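Local atomic coordinates of peptidoglycan glycosyltransferase (Atopobium parvulum, PDB entry 4OVD), a protein that belongs to the penicillin-binding protein family, pairing a dimerisation domain with a transpeptidase-family domain in one chain. Residues Ser351-Met356 with Met408-Gly413; Thr493-Val498 with Gly502-Asn507. One frame throughout, in Å; residues are numbered along the deposited sequence.

Contact 1 of 2, residues Ser351-Met356 with Met408-Gly413; sequences SSNVGM and MAFGQG
Asn353 lies across the ring of Phe410. Its CB sits over one face, 4.0 Å from the ring centroid and 17° off the ring normal, in a CH-pi contact offset toward the rim. The amide lies beside it at the CG-CD2 side of the ring, stacked with its plane tilted 28° from the ring plane. Asn353 CG comes 3.5 Å from Phe410 CD2. Phe410 holds its CG between the backbone N and the carbonyl carbon (chi1 56°), and this carries the ring to the asparagine side.

The aliphatic part is smaller. Met356, modelled as selenomethionine, meets the turn through its CB, which is 4.1 Å from Phe410 CB. Its chain is bent at chi2 and chi3, and the selenium end leads away from the turn. The methyl of Ala409 packs near Met356 CB and also on the backbone, 3.5 Å from Met356 O. Helix 298-307 packs against Met356 and Phe410, and Val330 touches Asn353 and Phe410.

Ser351, Ser352 and Asn353 form the SxN motif of the penicillin-binding protein fold. It falls at a break between helices. Ser351, with positive phi, closes a Schellman motif, and Ser352 is the N-cap of helix 353-364.

No direct hydrogen bond joins the two segments. Water links them: one molecule donates to Asn353 OD1 at 2.8 Å and to Phe410 O at 2.6 Å. Asn353 OD1 also accepts from Lys298 NZ, so two donors grip this oxygen and limit the rotation of the amide. The cap is local, with Gly355 N donating to Ser352 OG at 2.9 Å. Met408-Gly411 is a type I turn, and Gly411, also with positive phi, is the C-prime residue of a second Schellman motif.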
ATOM      1  N   SER A 351     -20.725  -0.936   3.001  1.00 31.94           N
ATOM      2  CA  SER A 351     -20.021  -1.680   2.001  1.00 34.38           C
ATOM      3  C   SER A 351     -20.932  -2.560   1.195  1.00 37.62           C
ATOM      4  O   SER A 351     -20.800  -3.749   1.180  1.00 36.56           O
ATOM      5  CB  SER A 351     -18.888  -2.469   2.596  1.00 33.58           C
ATOM      6  OG  SER A 351     -17.928  -2.659   1.624  1.00 34.01           O
ATOM      7  N   SER A 352     -21.870  -1.953   0.522  1.00 33.01           N
ATOM      8  CA  SER A 352     -22.788  -2.736  -0.364  1.00 34.07           C
ATOM      9  C   SER A 352     -22.190  -3.026  -1.753  1.00 36.64           C
ATOM     10  O   SER A 352     -21.971  -2.106  -2.577  1.00 31.35           O
ATOM     11  CB  SER A 352     -24.041  -1.902  -0.577  1.00 33.90           C
ATOM     12  OG  SER A 352     -24.935  -2.410  -1.569  1.00 30.85           O
ATOM     13  N   ASN A 353     -21.941  -4.291  -2.024  1.00 29.32           N
ATOM     14  CA  ASN A 353     -21.509  -4.681  -3.341  1.00 35.19           C
ATOM     15  C   ASN A 353     -22.552  -4.429  -4.365  1.00 31.67           C
ATOM     16  O   ASN A 353     -22.218  -4.041  -5.489  1.00 33.49           O
ATOM     17  CB  ASN A 353     -21.151  -6.185  -3.421  1.00 36.65           C
ATOM     18  CG  ASN A 353     -19.944  -6.511  -2.594  1.00 36.50           C
ATOM     19  OD1 ASN A 353     -19.030  -5.704  -2.440  1.00 39.33           O
ATOM     20  ND2 ASN A 353     -19.888  -7.705  -2.157  1.00 40.53           N
ATOM     21  N   VAL A 354     -23.799  -4.730  -4.023  1.00 29.24           N
ATOM     22  CA  VAL A 354     -24.881  -4.506  -4.947  1.00 32.26           C
ATOM     23  C   VAL A 354     -24.990  -3.043  -5.381  1.00 33.46           C
ATOM     24  O   VAL A 354     -25.141  -2.742  -6.548  1.00 30.03           O
ATOM     25  CB  VAL A 354     -26.224  -4.962  -4.378  1.00 34.33           C
ATOM     26  CG1 VAL A 354     -27.339  -4.672  -5.385  1.00 38.14           C
ATOM     27  CG2 VAL A 354     -26.213  -6.473  -4.146  1.00 37.05           C
ATOM     28  N   GLY A 355     -24.854  -2.145  -4.428  1.00 32.89           N
ATOM     29  CA  GLY A 355     -24.962  -0.704  -4.710  1.00 32.10           C
ATOM     30  C   GLY A 355     -23.828  -0.292  -5.640  1.00 33.08           C
ATOM     31  O   GLY A 355     -24.060   0.493  -6.575  1.00 37.89           O
HETATM   32  N   MSE A 356     -22.595  -0.766  -5.368  1.00 28.82           N
HETATM   33  CA  MSE A 356     -21.461  -0.442  -6.240  1.00 29.37           C
HETATM   34  C   MSE A 356     -21.659  -0.913  -7.661  1.00 31.28           C
HETATM   35  O   MSE A 356     -21.457  -0.174  -8.667  1.00 30.30           O
HETATM   36  CB  MSE A 356     -20.213  -1.078  -5.685  1.00 29.69           C
HETATM   37  CG  MSE A 356     -19.614  -0.452  -4.463  1.00 34.00           C
HETATM   38 SE   MSE A 356     -19.242   1.451  -4.604  0.51 25.38          SE
HETATM   39  CE  MSE A 356     -20.635   2.179  -3.566  1.00 29.66           C
HETATM   40  N   MSE A 408     -15.757  -5.291 -11.110  1.00 29.98           N
HETATM   41  CA  MSE A 408     -14.642  -4.419 -10.739  1.00 34.76           C
HETATM   42  C   MSE A 408     -15.083  -3.277  -9.837  1.00 37.96           C
HETATM   43  O   MSE A 408     -14.300  -2.788  -9.003  1.00 35.15           O
HETATM   44  CB  MSE A 408     -14.011  -3.770 -11.951  1.00 33.99           C
HETATM   45  CG  MSE A 408     -13.168  -4.848 -12.632  1.00 37.07           C
HETATM   46 SE   MSE A 408     -12.341  -4.049 -14.274  0.60 36.45          SE
HETATM   47  CE  MSE A 408     -11.055  -3.146 -13.203  1.00 39.49           C
ATOM     48  N   ALA A 409     -16.350  -2.884  -9.948  1.00 31.53           N
ATOM     49  CA  ALA A 409     -16.882  -1.769  -9.126  1.00 30.06           C
ATOM     50  C   ALA A 409     -16.736  -2.067  -7.667  1.00 32.76           C
ATOM     51  O   ALA A 409     -16.652  -1.129  -6.879  1.00 29.87           O
ATOM     52  CB  ALA A 409     -18.345  -1.524  -9.457  1.00 32.23           C
ATOM     53  N   PHE A 410     -16.851  -3.365  -7.277  1.00 28.70           N
ATOM     54  CA  PHE A 410     -16.687  -3.729  -5.881  1.00 30.10           C
ATOM     55  C   PHE A 410     -15.403  -4.472  -5.646  1.00 35.43           C
ATOM     56  O   PHE A 410     -15.233  -5.191  -4.647  1.00 32.63           O
ATOM     57  CB  PHE A 410     -17.904  -4.453  -5.279  1.00 31.87           C
ATOM     58  CG  PHE A 410     -18.357  -5.686  -5.994  1.00 30.19           C
ATOM     59  CD1 PHE A 410     -19.233  -5.616  -7.014  1.00 34.37           C
ATOM     60  CD2 PHE A 410     -18.011  -6.932  -5.516  1.00 38.21           C
ATOM     61  CE1 PHE A 410     -19.715  -6.731  -7.636  1.00 35.44           C
ATOM     62  CE2 PHE A 410     -18.514  -8.078  -6.102  1.00 35.22           C
ATOM     63  CZ  PHE A 410     -19.368  -7.969  -7.192  1.00 38.09           C
ATOM     64  N   GLY A 411     -14.451  -4.225  -6.534  1.00 33.12           N
ATOM     65  CA  GLY A 411     -13.136  -4.795  -6.390  1.00 35.56           C
ATOM     66  C   GLY A 411     -12.912  -6.270  -6.738  1.00 37.92           C
ATOM     67  O   GLY A 411     -11.944  -6.866  -6.220  1.00 34.89           O
ATOM     68  N   GLN A 412     -13.766  -6.840  -7.594  1.00 32.14           N
ATOM     69  CA  GLN A 412     -13.612  -8.218  -8.069  1.00 34.73           C
ATOM     70  C   GLN A 412     -13.308  -8.198  -9.528  1.00 33.90           C
ATOM     71  O   GLN A 412     -13.624  -7.245 -10.227  1.00 33.17           O
ATOM     72  CB  GLN A 412     -14.817  -9.072  -7.734  1.00 37.22           C
ATOM     73  CG  GLN A 412     -14.943  -9.138  -6.187  1.00 38.62           C
ATOM     74  CD  GLN A 412     -15.921 -10.206  -5.676  1.00 41.82           C
ATOM     75  OE1 GLN A 412     -16.406 -11.035  -6.438  1.00 39.83           O
ATOM     76  NE2 GLN A 412     -16.250 -10.136  -4.394  1.00 44.57           N
ATOM     77  N   GLY A 413     -12.681  -9.268  -9.998  1.00 34.86           N
ATOM     78  CA  GLY A 413     -12.307  -9.386 -11.412  1.00 38.77           C
ATOM     79  C   GLY A 413     -11.007  -8.713 -11.851  1.00 39.81           C
ATOM     80  O   GLY A 413     -10.798  -8.502 -13.035  1.00 37.18           O
TER
HETATM   81  O   HOH W   1     -16.264  -6.022  -2.406  1.00 41.05           O

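Contact 2 of 2, residues Thr493-Val498 with Gly502-Asn507; sequences TGQQVV and GSYGEN
Val498 and Ser503 make the tight end of this contact. Val498 N donates to Ser503 O at 2.7 Å with an almost straight N-H...O angle of 172°. Gly502 N returns a bond to Val498 O at 2.8 Å, more bent at 144°. Val498 is thus held through both its N and its O, by two successive residues of the other segment. Packing is also close beside these bonds. Val497 CB lies 3.4 Å from Ser503 O, and its CG1 branch is 3.5 Å from Gly502 O. Gly502 has positive phi, which suits glycine in this tight return of the chain.

These bonds close a small loop within the connection between strands 487-495 and 510-518. The two strands are antiparallel neighbours in the five-stranded sheet of the transpeptidase-family domain. Strand 487-495 lies at the edge of that sheet and carries the family's KTG motif.

Toward Tyr504 the fit is looser. The ring crosses the side chain of strand residue Gln495 at about a right angle. Gln495 CB is over one face, 4.3 Å from the centroid of the Tyr504 ring and nearly along the normal. This is a CH-pi contact offset toward the rim. Gln495 CG meets the phenol end, 3.9 Å from Tyr504 OH. Tyr504 CG stands between its own backbone N and carbonyl carbon (chi1 57°), which brings the ring back over the strand. One closer approach is at the root of the side chain, where Tyr504 CB lies 3.4 Å from Gln496 O. The hydroxyl is held elsewhere, by a hydrogen bond to Glu292.

The tight backbone pair is itself at the surface. Val498 and Ser503 are exposed, whereas Gln495 and Tyr504, less closely packed, are only partly so. Val497, Val498, Ser503 and Tyr504 all touch a crystal neighbour. Lattice packing may therefore influence the details here.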
ATOM      1  N   THR A 493     -12.600  -6.658   2.258  1.00 32.62           N
ATOM      2  CA  THR A 493     -12.518  -8.052   2.238  1.00 37.54           C
ATOM      3  C   THR A 493     -12.090  -8.345   0.801  1.00 37.25           C
ATOM      4  O   THR A 493     -12.846  -8.044  -0.110  1.00 40.11           O
ATOM      5  CB  THR A 493     -13.880  -8.723   2.452  1.00 43.09           C
ATOM      6  OG1 THR A 493     -14.359  -8.364   3.734  1.00 47.40           O
ATOM      7  CG2 THR A 493     -13.702 -10.235   2.366  1.00 46.37           C
ATOM      8  N   GLY A 494     -10.880  -8.870   0.626  1.00 35.35           N
ATOM      9  CA  GLY A 494     -10.334  -9.229  -0.649  1.00 36.32           C
ATOM     10  C   GLY A 494     -10.023 -10.735  -0.738  1.00 35.41           C
ATOM     11  O   GLY A 494     -10.451 -11.510   0.098  1.00 33.95           O
ATOM     12  N   GLN A 495      -9.376 -11.177  -1.808  1.00 34.84           N
ATOM     13  CA  GLN A 495      -9.094 -12.585  -1.909  1.00 34.24           C
ATOM     14  C   GLN A 495      -7.726 -12.906  -2.442  1.00 34.33           C
ATOM     15  O   GLN A 495      -7.123 -12.167  -3.230  1.00 31.24           O
ATOM     16  CB  GLN A 495     -10.044 -13.224  -2.894  1.00 36.09           C
ATOM     17  CG  GLN A 495     -11.520 -13.143  -2.640  1.00 40.50           C
ATOM     18  CD  GLN A 495     -12.031 -14.226  -1.749  1.00 47.56           C
ATOM     19  OE1 GLN A 495     -11.430 -15.313  -1.591  1.00 48.18           O
ATOM     20  NE2 GLN A 495     -13.147 -13.947  -1.146  1.00 56.17           N
ATOM     21  N   GLN A 496      -7.243 -14.056  -2.028  1.00 32.72           N
ATOM     22  CA  GLN A 496      -6.026 -14.588  -2.562  1.00 36.37           C
ATOM     23  C   GLN A 496      -6.293 -15.080  -4.004  1.00 34.63           C
ATOM     24  O   GLN A 496      -7.390 -15.484  -4.383  1.00 34.60           O
ATOM     25  CB  GLN A 496      -5.527 -15.744  -1.713  1.00 40.92           C
ATOM     26  CG  GLN A 496      -5.067 -15.177  -0.393  1.00 54.55           C
ATOM     27  CD  GLN A 496      -4.051 -16.035   0.260  1.00 71.25           C
ATOM     28  OE1 GLN A 496      -4.240 -17.261   0.405  1.00 63.36           O
ATOM     29  NE2 GLN A 496      -2.933 -15.408   0.635  1.00 75.08           N
ATOM     30  N   VAL A 497      -5.275 -15.037  -4.815  1.00 35.58           N
ATOM     31  CA  VAL A 497      -5.433 -15.449  -6.228  1.00 38.36           C
ATOM     32  C   VAL A 497      -4.264 -16.255  -6.703  1.00 35.63           C
ATOM     33  O   VAL A 497      -3.242 -16.297  -6.036  1.00 35.59           O
ATOM     34  CB  VAL A 497      -5.529 -14.196  -7.135  1.00 35.83           C
ATOM     35  CG1 VAL A 497      -6.682 -13.303  -6.679  1.00 35.20           C
ATOM     36  CG2 VAL A 497      -4.238 -13.408  -7.198  1.00 37.27           C
ATOM     37  N   VAL A 498      -4.418 -16.924  -7.848  1.00 34.20           N
ATOM     38  CA  VAL A 498      -3.334 -17.639  -8.481  1.00 37.06           C
ATOM     39  C   VAL A 498      -2.468 -16.482  -8.987  1.00 38.95           C
ATOM     40  O   VAL A 498      -2.942 -15.654  -9.804  1.00 36.66           O
ATOM     41  CB  VAL A 498      -3.853 -18.477  -9.633  1.00 39.74           C
ATOM     42  CG1 VAL A 498      -2.706 -19.084 -10.412  1.00 40.44           C
ATOM     43  CG2 VAL A 498      -4.828 -19.514  -9.085  1.00 43.25           C
ATOM     44  N   GLY A 502      -4.264 -13.982 -11.668  1.00 38.65           N
ATOM     45  CA  GLY A 502      -5.212 -13.156 -10.994  1.00 39.46           C
ATOM     46  C   GLY A 502      -6.569 -13.794 -10.677  1.00 41.76           C
ATOM     47  O   GLY A 502      -7.407 -13.131 -10.136  1.00 39.12           O
ATOM     48  N   SER A 503      -6.797 -15.055 -10.985  1.00 35.85           N
ATOM     49  CA  SER A 503      -8.081 -15.713 -10.683  1.00 44.31           C
ATOM     50  C   SER A 503      -7.974 -16.621  -9.446  1.00 39.80           C
ATOM     51  O   SER A 503      -6.916 -16.756  -8.908  1.00 36.66           O
ATOM     52  CB  SER A 503      -8.489 -16.607 -11.875  1.00 48.92           C
ATOM     53  OG  SER A 503      -8.380 -15.850 -13.070  1.00 66.04           O
ATOM     54  N   TYR A 504      -9.048 -17.334  -9.083  1.00 44.57           N
ATOM     55  CA  TYR A 504      -9.039 -18.187  -7.910  1.00 42.84           C
ATOM     56  C   TYR A 504     -10.210 -19.072  -7.837  1.00 45.89           C
ATOM     57  O   TYR A 504     -11.148 -18.926  -8.589  1.00 48.08           O
ATOM     58  CB  TYR A 504      -9.027 -17.352  -6.650  1.00 43.24           C
ATOM     59  CG  TYR A 504     -10.179 -16.361  -6.518  1.00 45.40           C
ATOM     60  CD1 TYR A 504     -10.078 -15.093  -7.053  1.00 45.29           C
ATOM     61  CD2 TYR A 504     -11.343 -16.695  -5.815  1.00 46.64           C
ATOM     62  CE1 TYR A 504     -11.111 -14.172  -6.942  1.00 47.03           C
ATOM     63  CE2 TYR A 504     -12.359 -15.784  -5.660  1.00 48.05           C
ATOM     64  CZ  TYR A 504     -12.235 -14.523  -6.222  1.00 52.32           C
ATOM     65  OH  TYR A 504     -13.229 -13.613  -6.068  1.00 49.42           O
ATOM     66  N   GLY A 505     -10.103 -20.075  -6.977  1.00 51.29           N
ATOM     67  CA  GLY A 505     -11.156 -21.023  -6.803  1.00 53.66           C
ATOM     68  C   GLY A 505     -11.877 -20.864  -5.485  1.00 51.68           C
ATOM     69  O   GLY A 505     -11.659 -19.919  -4.711  1.00 45.52           O
ATOM     70  N   GLU A 506     -12.670 -21.878  -5.204  1.00 60.77           N
ATOM     71  CA  GLU A 506     -13.521 -21.937  -4.023  1.00 68.98           C
ATOM     72  C   GLU A 506     -12.773 -21.808  -2.707  1.00 54.75           C
ATOM     73  O   GLU A 506     -13.298 -21.242  -1.767  1.00 72.11           O
ATOM     74  CB  GLU A 506     -14.281 -23.286  -4.031  1.00 84.07           C
ATOM     75  CG  GLU A 506     -15.437 -23.367  -3.046  1.00 99.64           C
ATOM     76  CD  GLU A 506     -16.560 -22.404  -3.402  1.00111.55           C
ATOM     77  OE1 GLU A 506     -17.469 -22.217  -2.561  1.00133.22           O
ATOM     78  OE2 GLU A 506     -16.534 -21.827  -4.517  1.00 95.05           O
ATOM     79  N   ASN A 507     -11.556 -22.317  -2.628  1.00 55.67           N
ATOM     80  CA  ASN A 507     -10.837 -22.269  -1.351  1.00 63.25           C
ATOM     81  C   ASN A 507      -9.872 -21.126  -1.150  1.00 57.99           C
ATOM     82  O   ASN A 507      -9.009 -21.167  -0.276  1.00 56.28           O
ATOM     83  CB  ASN A 507     -10.172 -23.631  -1.078  1.00 65.64           C
ATOM     84  CG  ASN A 507     -11.205 -24.722  -0.874  1.00 69.66           C
ATOM     85  OD1 ASN A 507     -11.234 -25.689  -1.613  1.00 77.59           O
ATOM     86  ND2 ASN A 507     -12.137 -24.500   0.058  1.00 73.67           N
TER

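From the N terminus, contact 1 comes first. It closes a long loop: 51 residues, partly helical and without strand, separate Ser351-Met356 from Met408-Gly413. It ties the start of helix 353-364 to the turn after helix 404-408. Contact 2 opens later and closes a short loop of three residues, folding the chain after edge strand 487-495 back on itself before strand 510-518. The contacts run in series and neither nest nor cross. The centres of contact 1 and contact 2 are about 15 Å apart. Glu292 joins them, bonding to Gly413 N and Tyr504 OH, and Gln412 packs near that hydroxyl. The loop after helix 404-408 thus meets the loop after strand 487-495.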